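PDB 5BZV: suppressor protein MPT5, which binds a UGUA-containing element in the 3'-UTR of target mRNAs through its Pumilio homology domain and thereby regulates their expression after transcription. Local coordinates for residues 144-149 and 180-185; 64-69 and 99-104. All coordinates share one frame; numbering follows the deposited sequence. Where two conformers were deposited one is given.

Contact 1. Residues 144-149 and 180-185; sequences VIQKCI and CCVLQK. With nucleotides of chain B.
Two RNA-reading helices of successive Pumilio repeats, 144-149 in repeat 4 and 180-185 in repeat 5, lie side by side here on the base-binding face of the PUF domain, their segment axes 10.1 Å apart and almost parallel at 6°. The polar link is made by Gln146 and Lys185: NZ of the lysine gives a hydrogen bond of 2.9 Å to OE1 of Gln146. The ammonium comes to OE1 from above the carbonyl plane, 37° out of it. The other half of the amide faces the RNA, with Gln146 NE2 donating to O4 of U6 of chain B at 3.2 Å in a bent bond, 139° at the hydrogen. Gln146 gets there on an extended chain, CG anti to the carbonyl carbon and CD continuing straight out. Val182 lies between the helices, its CG2 3.9 Å from Gln146 NE2, while CG1 meets Ile145 CG2 at 3.8 Å and also touches CD1 of Ile149. Both isoleucines cross the valine at about a right angle and rest on Ile160 of helix 158-164. On the far side of helix 180-185, Gln184 NE2 donates to N1 of A4 of chain B in a nearly straight 3.0 Å bond. Cys181 projects on the RNA-facing side, its CB 3.5 Å from O4 of U6 and its SG 3.7 Å from C2 of C5 of chain B. The lysine at OE1 and the uracil oxygen at NE2 together hold the orientation of the Gln146 amide, and the nearby positive charge would probably polarise it into a stronger donor toward the uracil.

Contact 2. Residues 64-69 and 99-104; sequences YLVQKL and TRSLQK. With nucleotides of chain B.
Gln67 NE2, which lies 3.4 Å from Arg100 CB across the contact, is gripped by two acceptors: it donates to O4 of U8 of chain B at 2.8 Å, with an N-H...O angle of 160°, and weakly to Asn63 O. The Gln67 amide runs within 9° of the Arg100 guanidinium plane. A water donates to both Gln67 OE1 and Arg100 O, tying the amide to the neighbouring helix. Arg100, bent at chi2 (-67°), slides its guanidinium between two bases: C2 of A7 of chain B lies 3.4 Å above the centre of the guanidinium plane, and C5 of U8 lies over the opposite face, offset toward the rim. Tyr64 stacks A9 of chain B over its ring, while its CZ comes 3.2 Å from N3 of U8. Replacing Tyr64 by an alanine removes the ring, and A9 is likely to lose its stacking surface and U8 its neighbour at CZ. Next door, Gln103 grips the A7 edge, NE2 donating to N1 at 2.7 Å and OE1 accepting from N6. Lys104 lays its CB 3.7 Å from Gln67 CG and sends NZ on to a salt bridge with Asp71. Glutamines reading base edges, with side chains stacked between the bases, are the recognition pattern of PUF repeats.

Overall arrangement
After the helices between residues 15 and 57, the chain enters helix 62-69, passes through helices 75-85 and 89-93, and returns in helix 98-107, where contact 2 closes a loop of 29 residues and joins repeats 2 and 3. It then runs through helices 112-122 and 129-137 to helix 141-151, and contact 1 closes a similar loop of 30 residues at helix 179-189, joining repeats 4 and 5. The two loops follow in series, neither nested nor crossed, with centres about 19 Å apart. Segments 99-104 and 144-149 touch, Val144 packing on Thr99 and Leu102, so repeats 2 to 5 form one continuous row of helices along which the RNA bases A4 to A9 of chain B are laid out.

Contact 1. Residues 144-149 and 180-185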
loop_
_atom_site.group_PDB
_atom_site.type_symbol
_atom_site.label_atom_id
_atom_site.label_comp_id
_atom_site.label_asym_id
_atom_site.label_seq_id
_atom_site.Cartn_x
_atom_site.Cartn_y
_atom_site.Cartn_z
ATOM N N VAL A 144 10.058 -0.554 -9.128
ATOM C CA VAL A 144 9.610 -0.249 -10.487
ATOM C C VAL A 144 8.087 -0.119 -10.543
ATOM O O VAL A 144 7.558 0.814 -11.164
ATOM C CB VAL A 144 10.074 -1.312 -11.512
ATOM C CG1 VAL A 144 9.355 -1.119 -12.879
ATOM C CG2 VAL A 144 11.590 -1.272 -11.689
ATOM N N ILE A 145 7.391 -1.054 -9.893
ATOM C CA ILE A 145 5.929 -1.018 -9.823
ATOM C C ILE A 145 5.456 0.252 -9.126
ATOM O O ILE A 145 4.484 0.881 -9.543
ATOM C CB ILE A 145 5.356 -2.235 -9.066
ATOM C CG1 ILE A 145 5.729 -3.540 -9.780
ATOM C CG2 ILE A 145 3.837 -2.108 -8.925
ATOM C CD1 ILE A 145 5.114 -3.687 -11.165
ATOM N N GLN A 146 6.143 0.629 -8.054
ATOM C CA GLN A 146 5.822 1.873 -7.368
ATOM C C GLN A 146 6.028 3.087 -8.274
ATOM O O GLN A 146 5.188 3.985 -8.300
ATOM C CB GLN A 146 6.610 1.996 -6.058
ATOM C CG GLN A 146 6.156 1.011 -4.983
ATOM C CD GLN A 146 6.908 1.187 -3.687
ATOM O OE1 GLN A 146 7.076 2.310 -3.208
ATOM N NE2 GLN A 146 7.381 0.078 -3.112
ATOM N N LYS A 147 7.123 3.096 -9.034
ATOM C CA LYS A 147 7.413 4.209 -9.942
ATOM C C LYS A 147 6.282 4.363 -10.937
ATOM O O LYS A 147 5.820 5.480 -11.194
ATOM C CB LYS A 147 8.729 3.996 -10.707
ATOM C CG LYS A 147 9.790 5.080 -10.475
ATOM C CD LYS A 147 9.283 6.494 -10.768
ATOM C CE LYS A 147 10.322 7.545 -10.380
ATOM N NZ LYS A 147 10.916 7.307 -9.029
ATOM N N CYS A 148 5.828 3.232 -11.477
ATOM C CA CYS A 148 4.701 3.215 -12.421
ATOM C C CYS A 148 3.468 3.826 -11.776
ATOM O O CYS A 148 2.750 4.612 -12.395
ATOM C CB CYS A 148 4.386 1.783 -12.869
ATOM S SG CYS A 148 5.608 1.056 -13.993
ATOM N N ILE A 149 3.250 3.480 -10.513
ATOM C CA ILE A 149 2.060 3.913 -9.799
ATOM C C ILE A 149 2.048 5.427 -9.581
ATOM O O ILE A 149 0.997 6.070 -9.701
ATOM C CB ILE A 149 1.939 3.157 -8.462
ATOM C CG1 ILE A 149 1.475 1.724 -8.719
ATOM C CG2 ILE A 149 1.010 3.864 -7.495
ATOM C CD1 ILE A 149 1.621 0.804 -7.505
ATOM N N CYS A 180 2.342 -5.679 0.463
ATOM C CA CYS A 180 1.323 -4.937 1.197
ATOM C C CYS A 180 1.566 -3.434 1.113
ATOM O O CYS A 180 0.617 -2.661 1.050
ATOM C CB CYS A 180 1.208 -5.407 2.651
ATOM S SG CYS A 180 2.642 -5.100 3.671
ATOM N N CYS A 181 2.833 -3.024 1.091
ATOM C CA CYS A 181 3.168 -1.604 0.939
ATOM C C CYS A 181 2.801 -1.110 -0.452
ATOM O O CYS A 181 2.179 -0.058 -0.606
ATOM C CB CYS A 181 4.653 -1.351 1.218
ATOM S SG CYS A 181 5.137 -1.683 2.951
ATOM N N VAL A 182 3.166 -1.887 -1.465
ATOM C CA VAL A 182 2.853 -1.547 -2.853
ATOM C C VAL A 182 1.351 -1.381 -3.018
ATOM O O VAL A 182 0.897 -0.396 -3.593
ATOM C CB VAL A 182 3.355 -2.647 -3.822
ATOM C CG1 VAL A 182 3.029 -2.300 -5.257
ATOM C CG2 VAL A 182 4.856 -2.862 -3.659
ATOM N N LEU A 183 0.590 -2.341 -2.492
ATOM C CA LEU A 183 -0.868 -2.353 -2.636
ATOM C C LEU A 183 -1.506 -1.090 -2.043
ATOM O O LEU A 183 -2.427 -0.518 -2.618
ATOM C CB LEU A 183 -1.447 -3.608 -1.973
ATOM C CG LEU A 183 -2.958 -3.830 -2.065
ATOM C CD1 LEU A 183 -3.433 -3.743 -3.508
ATOM C CD2 LEU A 183 -3.306 -5.176 -1.466
ATOM N N GLN A 184 -0.994 -0.655 -0.899
ATOM C CA GLN A 184 -1.470 0.564 -0.258
ATOM C C GLN A 184 -1.211 1.815 -1.101
ATOM O O GLN A 184 -2.072 2.699 -1.195
ATOM C CB GLN A 184 -0.828 0.716 1.120
ATOM C CG GLN A 184 -1.398 -0.229 2.153
ATOM C CD GLN A 184 -0.743 -0.066 3.499
ATOM O OE1 GLN A 184 -0.888 0.970 4.150
ATOM N NE2 GLN A 184 0.002 -1.085 3.920
ATOM N N LYS A 185 -0.030 1.886 -1.710
ATOM C CA LYS A 185 0.307 3.023 -2.565
ATOM C C LYS A 185 -0.579 3.055 -3.797
ATOM O O LYS A 185 -1.015 4.119 -4.214
ATOM C CB LYS A 185 1.798 3.019 -2.932
ATOM C CG LYS A 185 2.674 2.968 -1.685
ATOM C CD LYS A 185 4.117 3.384 -1.936
ATOM C CE LYS A 185 4.913 3.200 -0.636
ATOM N NZ LYS A 185 6.330 3.680 -0.741
ATOM P P A B 4 6.137 -3.027 13.972
ATOM O OP1 A B 4 7.560 -3.107 14.380
ATOM O OP2 A B 4 5.338 -1.790 14.137
ATOM O "O5'" A B 4 6.067 -3.439 12.434
ATOM C "C5'" A B 4 6.640 -4.652 11.974
ATOM C "C4'" A B 4 6.570 -4.751 10.476
ATOM O "O4'" A B 4 5.192 -4.640 10.044
ATOM C "C3'" A B 4 7.278 -3.649 9.717
ATOM O "O3'" A B 4 8.672 -3.864 9.635
ATOM C "C2'" A B 4 6.576 -3.680 8.367
ATOM O "O2'" A B 4 7.075 -4.738 7.558
ATOM C "C1'" A B 4 5.141 -4.014 8.778
ATOM N N9 A B 4 4.310 -2.803 8.867
ATOM C C8 A B 4 4.201 -1.920 9.918
ATOM N N7 A B 4 3.381 -0.925 9.666
ATOM C C5 A B 4 2.931 -1.163 8.370
ATOM C C6 A B 4 2.046 -0.475 7.520
ATOM N N6 A B 4 1.425 0.651 7.870
ATOM N N1 A B 4 1.821 -0.991 6.284
ATOM C C2 A B 4 2.438 -2.123 5.919
ATOM N N3 A B 4 3.293 -2.853 6.634
ATOM C C4 A B 4 3.501 -2.318 7.861
ATOM P P U B 6 13.382 -0.052 5.641
ATOM O OP1 U B 6 13.640 -0.791 6.911
ATOM O OP2 U B 6 14.025 1.270 5.392
ATOM O "O5'" U B 6 13.856 -1.008 4.474
ATOM C "C5'" U B 6 13.544 -2.394 4.480
ATOM C "C4'" U B 6 14.003 -3.001 3.191
ATOM O "O4'" U B 6 12.836 -3.311 2.388
ATOM C "C3'" U B 6 14.858 -2.046 2.365
ATOM O "O3'" U B 6 15.927 -2.735 1.724
ATOM C "C2'" U B 6 13.872 -1.463 1.355
ATOM O "O2'" U B 6 14.438 -1.054 0.128
ATOM C "C1'" U B 6 12.888 -2.609 1.160
ATOM N N1 U B 6 11.538 -2.130 0.864
ATOM C C2 U B 6 11.084 -2.277 -0.430
ATOM O O2 U B 6 11.765 -2.796 -1.301
ATOM N N3 U B 6 9.809 -1.798 -0.647
ATOM C C4 U B 6 8.980 -1.203 0.290
ATOM O O4 U B 6 7.858 -0.816 -0.048
ATOM C C5 U B 6 9.542 -1.090 1.610
ATOM C C6 U B 6 10.782 -1.542 1.849
ATOM P P C B 5 9.692 -2.626 9.657
ATOM O OP1 C B 5 11.069 -3.175 9.730
ATOM O OP2 C B 5 9.180 -1.699 10.699
ATOM O "O5'" C B 5 9.480 -1.922 8.244
ATOM C "C5'" C B 5 9.797 -2.583 7.020
ATOM C "C4'" C B 5 10.123 -1.597 5.920
ATOM O "O4'" C B 5 8.885 -1.143 5.300
ATOM C "C3'" C B 5 10.860 -0.337 6.378
ATOM O "O3'" C B 5 11.795 0.073 5.377
ATOM C "C2'" C B 5 9.733 0.689 6.488
ATOM O "O2'" C B 5 10.140 2.037 6.393
ATOM C "C1'" C B 5 8.831 0.273 5.332
ATOM N N1 C B 5 7.431 0.697 5.499
ATOM C C2 C B 5 6.757 1.263 4.406
ATOM O O2 C B 5 7.341 1.375 3.315
ATOM N N3 C B 5 5.477 1.667 4.567
ATOM C C4 C B 5 4.879 1.535 5.754
ATOM N N4 C B 5 3.613 1.947 5.853
ATOM C C5 C B 5 5.542 0.973 6.884
ATOM C C6 C B 5 6.809 0.572 6.716
#

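Contact 2. Residues 64-69 and 99-104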
loop_
_atom_site.group_PDB
_atom_site.type_symbol
_atom_site.label_atom_id
_atom_site.label_comp_id
_atom_site.label_asym_id
_atom_site.label_seq_id
_atom_site.Cartn_x
_atom_site.Cartn_y
_atom_site.Cartn_z
ATOM N N TYR A 64 24.523 3.251 -14.351
ATOM C CA TYR A 64 24.737 4.647 -14.001
ATOM C C TYR A 64 24.787 5.539 -15.252
ATOM O O TYR A 64 24.262 6.663 -15.241
ATOM C CB TYR A 64 26.002 4.816 -13.148
ATOM C CG TYR A 64 25.856 4.334 -11.722
ATOM C CD1 TYR A 64 25.070 5.029 -10.811
ATOM C CD2 TYR A 64 26.512 3.190 -11.277
ATOM C CE1 TYR A 64 24.937 4.597 -9.489
ATOM C CE2 TYR A 64 26.381 2.747 -9.957
ATOM C CZ TYR A 64 25.592 3.457 -9.070
ATOM O OH TYR A 64 25.462 3.025 -7.761
ATOM N N LEU A 65 25.421 5.051 -16.319
ATOM C CA LEU A 65 25.495 5.821 -17.563
ATOM C C LEU A 65 24.113 5.974 -18.199
ATOM O O LEU A 65 23.755 7.056 -18.679
ATOM C CB LEU A 65 26.454 5.178 -18.564
ATOM C CG LEU A 65 26.481 5.873 -19.932
ATOM C CD1 LEU A 65 26.990 7.298 -19.823
ATOM C CD2 LEU A 65 27.307 5.082 -20.928
ATOM N N VAL A 66 23.344 4.886 -18.192
ATOM C CA VAL A 66 21.980 4.897 -18.710
ATOM C C VAL A 66 21.117 5.909 -17.959
ATOM O O VAL A 66 20.402 6.714 -18.580
ATOM C CB VAL A 66 21.347 3.492 -18.646
ATOM C CG1 VAL A 66 19.870 3.547 -19.021
ATOM C CG2 VAL A 66 22.092 2.531 -19.574
ATOM N N GLN A 67 21.195 5.885 -16.631
ATOM C CA GLN A 67 20.476 6.868 -15.827
ATOM C C GLN A 67 20.883 8.293 -16.223
ATOM O O GLN A 67 20.017 9.132 -16.531
ATOM C CB GLN A 67 20.696 6.619 -14.326
ATOM C CG GLN A 67 19.950 5.387 -13.771
ATOM C CD GLN A 67 20.206 5.146 -12.286
ATOM O OE1 GLN A 67 19.617 5.804 -11.425
ATOM N NE2 GLN A 67 21.088 4.195 -11.985
ATOM N N LYS A 68 22.194 8.555 -16.251
ATOM C CA LYS A 68 22.709 9.885 -16.609
ATOM C C LYS A 68 22.230 10.320 -17.999
ATOM O O LYS A 68 21.829 11.465 -18.195
ATOM C CB LYS A 68 24.245 9.926 -16.523
ATOM C CG LYS A 68 24.853 11.293 -16.772
ATOM C CD LYS A 68 24.350 12.351 -15.790
ATOM C CE LYS A 68 24.630 11.955 -14.350
ATOM N NZ LYS A 68 24.530 13.136 -13.449
ATOM N N LEU A 69 22.241 9.388 -18.946
ATOM C CA LEU A 69 21.788 9.663 -20.311
ATOM C C LEU A 69 20.345 10.159 -20.337
ATOM O O LEU A 69 20.014 11.067 -21.106
ATOM C CB LEU A 69 21.907 8.403 -21.161
ATOM C CG LEU A 69 22.893 8.352 -22.322
ATOM C CD1 LEU A 69 23.565 9.689 -22.610
ATOM C CD2 LEU A 69 23.908 7.257 -22.101
ATOM N N THR A 99 16.728 -2.377 -12.097
ATOM C CA THR A 99 15.672 -1.645 -11.419
ATOM C C THR A 99 15.981 -0.140 -11.391
ATOM O O THR A 99 15.095 0.672 -11.614
ATOM C CB THR A 99 15.379 -2.212 -9.989
ATOM O OG1 THR A 99 14.244 -1.545 -9.425
ATOM C CG2 THR A 99 16.577 -2.048 -9.048
ATOM N N ARG A 100 17.242 0.218 -11.157
ATOM C CA ARG A 100 17.642 1.621 -11.089
ATOM C C ARG A 100 17.488 2.300 -12.446
ATOM O O ARG A 100 17.007 3.429 -12.540
ATOM C CB ARG A 100 19.091 1.743 -10.620
ATOM C CG ARG A 100 19.369 1.116 -9.262
ATOM C CD ARG A 100 18.650 1.862 -8.154
ATOM N NE ARG A 100 19.056 1.373 -6.837
ATOM C CZ ARG A 100 18.738 1.957 -5.686
ATOM N NH1 ARG A 100 17.998 3.057 -5.683
ATOM N NH2 ARG A 100 19.161 1.436 -4.538
ATOM N N SER A 101 17.907 1.600 -13.492
ATOM C CA SER A 101 17.790 2.108 -14.851
ATOM C C SER A 101 16.337 2.364 -15.217
ATOM O O SER A 101 15.997 3.440 -15.720
ATOM C CB SER A 101 18.387 1.106 -15.843
ATOM O OG SER A 101 19.737 0.840 -15.528
ATOM N N LEU A 102 15.484 1.369 -14.968
ATOM C CA LEU A 102 14.095 1.430 -15.413
ATOM C C LEU A 102 13.310 2.509 -14.662
ATOM O O LEU A 102 12.537 3.253 -15.272
ATOM C CB LEU A 102 13.424 0.049 -15.297
ATOM C CG LEU A 102 12.037 -0.062 -15.934
ATOM C CD1 LEU A 102 12.093 0.503 -17.342
ATOM C CD2 LEU A 102 11.560 -1.506 -15.958
ATOM N N GLN A 103 13.533 2.614 -13.352
ATOM C CA GLN A 103 12.888 3.647 -12.549
ATOM C C GLN A 103 13.193 5.015 -13.149
ATOM O O GLN A 103 12.298 5.841 -13.328
ATOM C CB GLN A 103 13.396 3.597 -11.100
ATOM C CG GLN A 103 12.890 2.415 -10.287
ATOM C CD GLN A 103 13.600 2.283 -8.949
ATOM O OE1 GLN A 103 13.582 3.203 -8.126
ATOM N NE2 GLN A 103 14.231 1.131 -8.726
ATOM N N LYS A 104 14.469 5.234 -13.457
ATOM C CA LYS A 104 14.939 6.488 -14.030
ATOM C C LYS A 104 14.333 6.742 -15.418
ATOM O O LYS A 104 13.935 7.875 -15.734
ATOM C CB LYS A 104 16.471 6.483 -14.108
ATOM C CG LYS A 104 17.072 7.736 -14.732
ATOM C CD LYS A 104 16.863 8.962 -13.838
ATOM C CE LYS A 104 17.439 10.185 -14.533
ATOM N NZ LYS A 104 17.661 11.306 -13.590
ATOM P P U B 8 21.648 -0.255 -1.523
ATOM O OP1 U B 8 22.879 -0.985 -1.124
ATOM O OP2 U B 8 21.049 0.756 -0.615
ATOM O "O5'" U B 8 21.948 0.485 -2.894
ATOM C "C5'" U B 8 23.281 0.774 -3.261
ATOM C "C4'" U B 8 23.797 -0.175 -4.313
ATOM O "O4'" U B 8 22.825 -0.304 -5.379
ATOM C "C3'" U B 8 25.063 0.304 -4.997
ATOM O "O3'" U B 8 26.211 -0.078 -4.279
ATOM C "C2'" U B 8 24.970 -0.280 -6.399
ATOM O "O2'" U B 8 25.426 -1.623 -6.422
ATOM C "C1'" U B 8 23.462 -0.260 -6.635
ATOM N N1 U B 8 23.004 0.970 -7.324
ATOM C C2 U B 8 23.147 1.043 -8.696
ATOM O O2 U B 8 23.662 0.164 -9.360
ATOM N N3 U B 8 22.675 2.201 -9.264
ATOM C C4 U B 8 22.081 3.263 -8.611
ATOM O O4 U B 8 21.712 4.233 -9.273
ATOM C C5 U B 8 21.963 3.115 -7.190
ATOM C C6 U B 8 22.410 1.994 -6.611
ATOM P P A B 9 27.152 1.072 -3.693
ATOM O OP1 A B 9 28.149 0.463 -2.768
ATOM O OP2 A B 9 26.271 2.173 -3.219
ATOM O "O5'" A B 9 27.934 1.578 -4.981
ATOM C "C5'" A B 9 29.331 1.780 -4.906
ATOM C "C4'" A B 9 30.019 1.378 -6.174
ATOM O "O4'" A B 9 29.303 1.965 -7.299
ATOM C "C3'" A B 9 31.440 1.903 -6.259
ATOM O "O3'" A B 9 32.210 1.032 -7.083
ATOM C "C2'" A B 9 31.238 3.246 -6.947
ATOM O "O2'" A B 9 32.387 3.771 -7.572
ATOM C "C1'" A B 9 30.135 2.908 -7.950
ATOM N N9 A B 9 29.320 4.058 -8.360
ATOM C C8 A B 9 28.406 4.768 -7.619
ATOM N N7 A B 9 27.840 5.745 -8.283
ATOM C C5 A B 9 28.413 5.676 -9.546
ATOM C C6 A B 9 28.235 6.434 -10.715
ATOM N N6 A B 9 27.391 7.462 -10.805
ATOM N N1 A B 9 28.965 6.096 -11.803
ATOM C C2 A B 9 29.816 5.066 -11.717
ATOM N N3 A B 9 30.065 4.279 -10.672
ATOM C C4 A B 9 29.323 4.639 -9.610
ATOM P P A B 7 17.428 -2.337 2.141
ATOM O OP1 A B 7 18.381 -3.340 1.583
ATOM O OP2 A B 7 17.412 -2.164 3.619
ATOM O "O5'" A B 7 17.606 -0.865 1.532
ATOM C "C5'" A B 7 18.580 -0.568 0.541
ATOM C "C4'" A B 7 18.471 -1.479 -0.659
ATOM O "O4'" A B 7 17.082 -1.627 -1.049
ATOM C "C3'" A B 7 19.179 -1.009 -1.920
ATOM O "O3'" A B 7 20.550 -1.353 -1.925
ATOM C "C2'" A B 7 18.381 -1.684 -3.025
ATOM O "O2'" A B 7 18.743 -3.052 -3.145
ATOM C "C1'" A B 7 16.970 -1.597 -2.453
ATOM N N9 A B 7 16.328 -0.319 -2.796
ATOM C C8 A B 7 15.914 0.660 -1.927
ATOM N N7 A B 7 15.370 1.690 -2.518
ATOM C C5 A B 7 15.434 1.362 -3.867
ATOM C C6 A B 7 15.023 2.036 -5.026
ATOM N N6 A B 7 14.438 3.236 -5.029
ATOM N N1 A B 7 15.243 1.410 -6.202
ATOM C C2 A B 7 15.827 0.206 -6.217
ATOM N N3 A B 7 16.254 -0.525 -5.199
ATOM C C4 A B 7 16.023 0.121 -4.046
HETATM O O HOH W 1 16.760 5.099 -10.365
#